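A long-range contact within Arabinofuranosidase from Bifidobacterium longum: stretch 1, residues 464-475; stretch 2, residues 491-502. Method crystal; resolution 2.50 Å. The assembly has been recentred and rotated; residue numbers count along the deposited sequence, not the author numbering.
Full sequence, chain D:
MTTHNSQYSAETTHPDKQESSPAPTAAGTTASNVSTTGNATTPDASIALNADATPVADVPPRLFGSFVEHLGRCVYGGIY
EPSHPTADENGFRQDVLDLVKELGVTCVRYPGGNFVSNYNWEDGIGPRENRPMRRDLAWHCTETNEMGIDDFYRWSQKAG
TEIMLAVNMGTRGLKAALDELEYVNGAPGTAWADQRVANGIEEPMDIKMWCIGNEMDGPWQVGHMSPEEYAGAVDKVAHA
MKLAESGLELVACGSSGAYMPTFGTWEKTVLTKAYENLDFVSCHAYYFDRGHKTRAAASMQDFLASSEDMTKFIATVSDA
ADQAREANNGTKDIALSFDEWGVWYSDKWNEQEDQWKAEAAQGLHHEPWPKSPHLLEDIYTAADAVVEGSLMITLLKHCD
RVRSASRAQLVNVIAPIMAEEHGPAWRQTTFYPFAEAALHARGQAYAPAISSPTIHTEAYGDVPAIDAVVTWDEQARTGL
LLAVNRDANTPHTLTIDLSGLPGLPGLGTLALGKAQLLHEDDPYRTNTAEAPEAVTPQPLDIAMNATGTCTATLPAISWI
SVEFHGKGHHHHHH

Stretch 1 (464-475) PAIDAVVTWDEQ
Stretch 2 (491-502) PHTLTIDLSGLP

This is a side-chain contact between two chain segments running in nearly the same direction, held by apolar packing and one CH-pi interaction, with no hydrogen bond crossing it. The end-to-end vectors, Ala-465 CA to Glu-474 CA and His-492 CA to Pro-502 CA, lie 19° apart. The backbones stay too far apart for sheet pairing: the nearest CA atoms are those of Ile-466 and His-492 at 8.4 Å, Val-470 and Leu-498 at 8.8 Å, Trp-472 and Leu-501 at 7.5 Å, and Glu-474 and Pro-502 at 6.2 Å. The two segments bury 474 Å² in all, both sides summed.

Stretch 1 is extended from Ile-466 (phi/psi -93/137) through Val-470 (-124/123) to Trp-472 (-146/126). This conformation alternates the side chains, so Ile-466, Val-470 and Trp-472 direct CA-to-CB toward stretch 2, whereas Thr-471 points away. Stretch 2 is likewise extended from His-492 to Asp-497; His-492 and Leu-494 point toward stretch 1, and Thr-493 between them points away. Beyond Asp-497 the chain bends: Leu-498 has phi/psi -68/-77, Ser-499 61/-68 and Gly-500 -68/2, with a backbone hydrogen bond from Gly-500 N to Leu-498 O of 2.6 Å. After this bend, Leu-501 (-78/131) points toward stretch 1.

At the start of the contact, Ile-466 (chi1 m, chi2 m) places its CD1 4.2 Å from His-492 CB and also 4.2 Å from Leu-494 CD2. Leu-494 adopts chi1 p with chi2 at 147°, between wells. His-492 (chi1 m, chi2 -86°) approaches Ala-465 obliquely, with NE2 4.0 Å from Ala-465 CB; that nitrogen is hydrogen-bonded elsewhere in the structure, so NE2 is satisfied without a partner in stretch 1.

In the middle, Val-470 (chi1 t) uses CG1 to meet two leucines, Leu-498 CD1 at 4.3 Å and Leu-501 CD2 at 4.2 Å. Leu-498 is m, m and Leu-501 is m, t. The bend thus leaves residues three apart in sequence touching the same methyl group.

Trp-472 (chi1 t, chi2 -110°) makes the tightest packing. Leu-501 CB sits 4.1 Å from the centroid of the Trp-472 five-membered ring, only 6° off the ring normal, which establishes a CH-pi contact over the face. Leu-501 CD2 is also 3.7 Å from Trp-472 CB. The carbonyl carbon of Pro-502, C, lies at the ring edge near its plane, 3.4 Å from Trp-472 NE1; separately, Pro-502 CD is 3.9 Å from Trp-472 CD1. Consecutive residues therefore engage the indole from different directions.

Glu-474 closes the contact at an exposed margin. Its CA-to-CB bond points sideways, but with chi1 t, chi2 t and chi3 -32° the chain end comes nearer, bringing CD to 3.8 Å from Pro-502 CB. Pro-502 has a C-gamma exo pucker. Just beyond, Gln-475 N donates to Asp-473 OD1 at 3.0 Å (151°), a bond within stretch 1.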

# COMPACT_ATOMS: atom_id res chain seq x y z
N PRO D 464 11.18 13.77 -45.17
CA PRO D 464 12.15 14.74 -45.69
C PRO D 464 13.57 14.43 -45.23
O PRO D 464 13.78 14.07 -44.07
CB PRO D 464 11.68 16.07 -45.09
CG PRO D 464 10.24 15.86 -44.81
CD PRO D 464 10.11 14.43 -44.40
N ALA D 465 14.53 14.55 -46.14
CA ALA D 465 15.93 14.30 -45.83
C ALA D 465 16.51 15.38 -44.92
O ALA D 465 17.21 15.08 -43.95
CB ALA D 465 16.75 14.18 -47.11
N ILE D 466 16.21 16.64 -45.24
CA ILE D 466 16.70 17.78 -44.47
C ILE D 466 15.70 18.18 -43.39
O ILE D 466 14.49 18.21 -43.63
CB ILE D 466 17.04 19.00 -45.39
CG1 ILE D 466 17.98 18.58 -46.54
CG2 ILE D 466 17.63 20.16 -44.59
CD1 ILE D 466 19.37 18.09 -46.10
N ASP D 467 16.22 18.47 -42.20
CA ASP D 467 15.43 18.92 -41.06
C ASP D 467 16.22 20.01 -40.31
O ASP D 467 17.42 19.86 -40.11
CB ASP D 467 15.13 17.74 -40.13
CG ASP D 467 14.07 18.06 -39.08
OD1 ASP D 467 13.29 19.02 -39.28
OD2 ASP D 467 14.02 17.34 -38.06
N ALA D 468 15.54 21.09 -39.92
CA ALA D 468 16.23 22.27 -39.35
C ALA D 468 15.42 23.11 -38.36
O ALA D 468 14.18 23.13 -38.41
CB ALA D 468 16.77 23.15 -40.48
N VAL D 469 16.13 23.80 -37.47
CA VAL D 469 15.56 24.82 -36.56
C VAL D 469 16.31 26.14 -36.63
O VAL D 469 17.51 26.17 -36.90
CB VAL D 469 15.56 24.40 -35.07
CG1 VAL D 469 14.34 23.59 -34.73
CG2 VAL D 469 16.85 23.67 -34.69
N VAL D 470 15.59 27.23 -36.36
CA VAL D 470 16.20 28.55 -36.24
C VAL D 470 15.88 29.16 -34.88
O VAL D 470 14.71 29.28 -34.50
CB VAL D 470 15.72 29.51 -37.37
CG1 VAL D 470 16.36 30.89 -37.22
CG2 VAL D 470 16.04 28.93 -38.74
N THR D 471 16.92 29.51 -34.14
CA THR D 471 16.76 30.25 -32.88
C THR D 471 17.29 31.67 -33.04
O THR D 471 18.34 31.89 -33.64
CB THR D 471 17.45 29.55 -31.69
OG1 THR D 471 18.76 29.11 -32.06
CG2 THR D 471 16.63 28.35 -31.23
N TRP D 472 16.54 32.63 -32.50
CA TRP D 472 16.79 34.05 -32.74
C TRP D 472 16.47 34.92 -31.53
O TRP D 472 15.36 34.88 -31.00
CB TRP D 472 15.99 34.50 -33.97
CG TRP D 472 16.03 35.98 -34.25
CD1 TRP D 472 15.00 36.86 -34.12
CD2 TRP D 472 17.15 36.74 -34.73
NE1 TRP D 472 15.40 38.12 -34.48
CE2 TRP D 472 16.72 38.08 -34.86
CE3 TRP D 472 18.47 36.42 -35.06
CZ2 TRP D 472 17.56 39.10 -35.31
CZ3 TRP D 472 19.31 37.43 -35.50
CH2 TRP D 472 18.85 38.76 -35.62
N ASP D 473 17.46 35.71 -31.11
CA ASP D 473 17.29 36.70 -30.05
C ASP D 473 17.14 38.08 -30.70
O ASP D 473 18.07 38.58 -31.35
CB ASP D 473 18.49 36.68 -29.09
CG ASP D 473 18.18 37.29 -27.74
OD1 ASP D 473 17.67 38.43 -27.68
OD2 ASP D 473 18.46 36.63 -26.71
N GLU D 474 15.97 38.69 -30.51
CA GLU D 474 15.64 39.99 -31.10
C GLU D 474 16.40 41.15 -30.44
O GLU D 474 16.44 42.26 -30.98
CB GLU D 474 14.13 40.23 -31.03
CG GLU D 474 13.59 41.21 -32.07
CD GLU D 474 12.12 41.55 -31.87
OE1 GLU D 474 11.35 40.68 -31.40
OE2 GLU D 474 11.72 42.69 -32.20
N GLN D 475 17.00 40.88 -29.28
CA GLN D 475 17.73 41.89 -28.52
C GLN D 475 19.07 41.34 -28.00
O GLN D 475 19.20 41.04 -26.81
CB GLN D 475 16.86 42.35 -27.34
CG GLN D 475 16.99 43.83 -27.00
CD GLN D 475 15.86 44.67 -27.58
OE1 GLN D 475 16.07 45.80 -28.01
NE2 GLN D 475 14.64 44.12 -27.57
N PRO D 491 24.30 13.03 -50.89
CA PRO D 491 24.58 14.37 -50.38
C PRO D 491 23.66 15.42 -51.00
O PRO D 491 23.33 15.33 -52.18
CB PRO D 491 26.03 14.62 -50.81
CG PRO D 491 26.55 13.30 -51.30
CD PRO D 491 25.36 12.58 -51.81
N HIS D 492 23.26 16.40 -50.19
CA HIS D 492 22.37 17.47 -50.65
C HIS D 492 22.98 18.85 -50.44
O HIS D 492 23.86 19.03 -49.59
CB HIS D 492 21.02 17.39 -49.94
CG HIS D 492 20.31 16.08 -50.11
ND1 HIS D 492 19.49 15.81 -51.19
CD2 HIS D 492 20.31 14.97 -49.35
CE1 HIS D 492 19.01 14.59 -51.08
NE2 HIS D 492 19.49 14.05 -49.97
N THR D 493 22.52 19.82 -51.22
CA THR D 493 22.92 21.21 -51.08
C THR D 493 21.67 22.07 -50.90
O THR D 493 20.70 21.93 -51.65
CB THR D 493 23.77 21.69 -52.28
OG1 THR D 493 24.91 20.83 -52.43
CG2 THR D 493 24.27 23.12 -52.08
N LEU D 494 21.70 22.96 -49.91
CA LEU D 494 20.53 23.74 -49.52
C LEU D 494 20.76 25.25 -49.55
O LEU D 494 21.89 25.72 -49.41
CB LEU D 494 20.01 23.30 -48.14
CG LEU D 494 20.99 23.10 -46.98
CD1 LEU D 494 20.34 23.48 -45.66
CD2 LEU D 494 21.50 21.67 -46.93
N THR D 495 19.67 25.99 -49.74
CA THR D 495 19.69 27.45 -49.73
C THR D 495 19.16 27.97 -48.40
O THR D 495 18.11 27.53 -47.91
CB THR D 495 18.85 28.05 -50.88
OG1 THR D 495 17.56 27.42 -50.91
CG2 THR D 495 19.54 27.84 -52.22
N ILE D 496 19.90 28.91 -47.81
CA ILE D 496 19.54 29.48 -46.51
C ILE D 496 19.07 30.93 -46.69
O ILE D 496 19.86 31.80 -47.07
CB ILE D 496 20.71 29.41 -45.50
CG1 ILE D 496 21.30 28.00 -45.44
CG2 ILE D 496 20.25 29.88 -44.12
CD1 ILE D 496 22.75 27.95 -44.98
N ASP D 497 17.79 31.16 -46.43
CA ASP D 497 17.19 32.48 -46.58
C ASP D 497 16.42 32.86 -45.32
O ASP D 497 15.25 32.50 -45.15
CB ASP D 497 16.28 32.51 -47.82
CG ASP D 497 15.69 33.89 -48.10
OD1 ASP D 497 16.16 34.89 -47.51
OD2 ASP D 497 14.76 33.98 -48.93
N LEU D 498 17.08 33.59 -44.42
CA LEU D 498 16.47 34.03 -43.16
C LEU D 498 15.37 35.05 -43.41
O LEU D 498 14.18 34.70 -43.36
CB LEU D 498 17.54 34.57 -42.19
CG LEU D 498 18.58 33.64 -41.55
CD1 LEU D 498 17.96 32.35 -40.99
CD2 LEU D 498 19.74 33.31 -42.49
N SER D 499 15.76 36.30 -43.68
CA SER D 499 14.84 37.38 -44.08
C SER D 499 13.77 37.75 -43.04
O SER D 499 13.81 38.84 -42.47
CB SER D 499 14.20 37.09 -45.45
OG SER D 499 13.23 38.06 -45.80
N GLY D 500 12.84 36.83 -42.80
CA GLY D 500 11.67 37.09 -41.95
C GLY D 500 11.92 37.29 -40.46
O GLY D 500 10.97 37.47 -39.70
N LEU D 501 13.18 37.26 -40.06
CA LEU D 501 13.56 37.44 -38.65
C LEU D 501 13.52 38.91 -38.24
O LEU D 501 14.09 39.76 -38.94
CB LEU D 501 14.94 36.84 -38.38
CG LEU D 501 15.12 35.33 -38.49
CD1 LEU D 501 16.59 34.97 -38.51
CD2 LEU D 501 14.40 34.59 -37.36
N PRO D 502 12.86 39.22 -37.11
CA PRO D 502 12.81 40.57 -36.56
C PRO D 502 14.12 40.96 -35.90
O PRO D 502 14.42 42.15 -35.77
CB PRO D 502 11.69 40.50 -35.51
CG PRO D 502 11.01 39.18 -35.73
CD PRO D 502 12.05 38.29 -36.30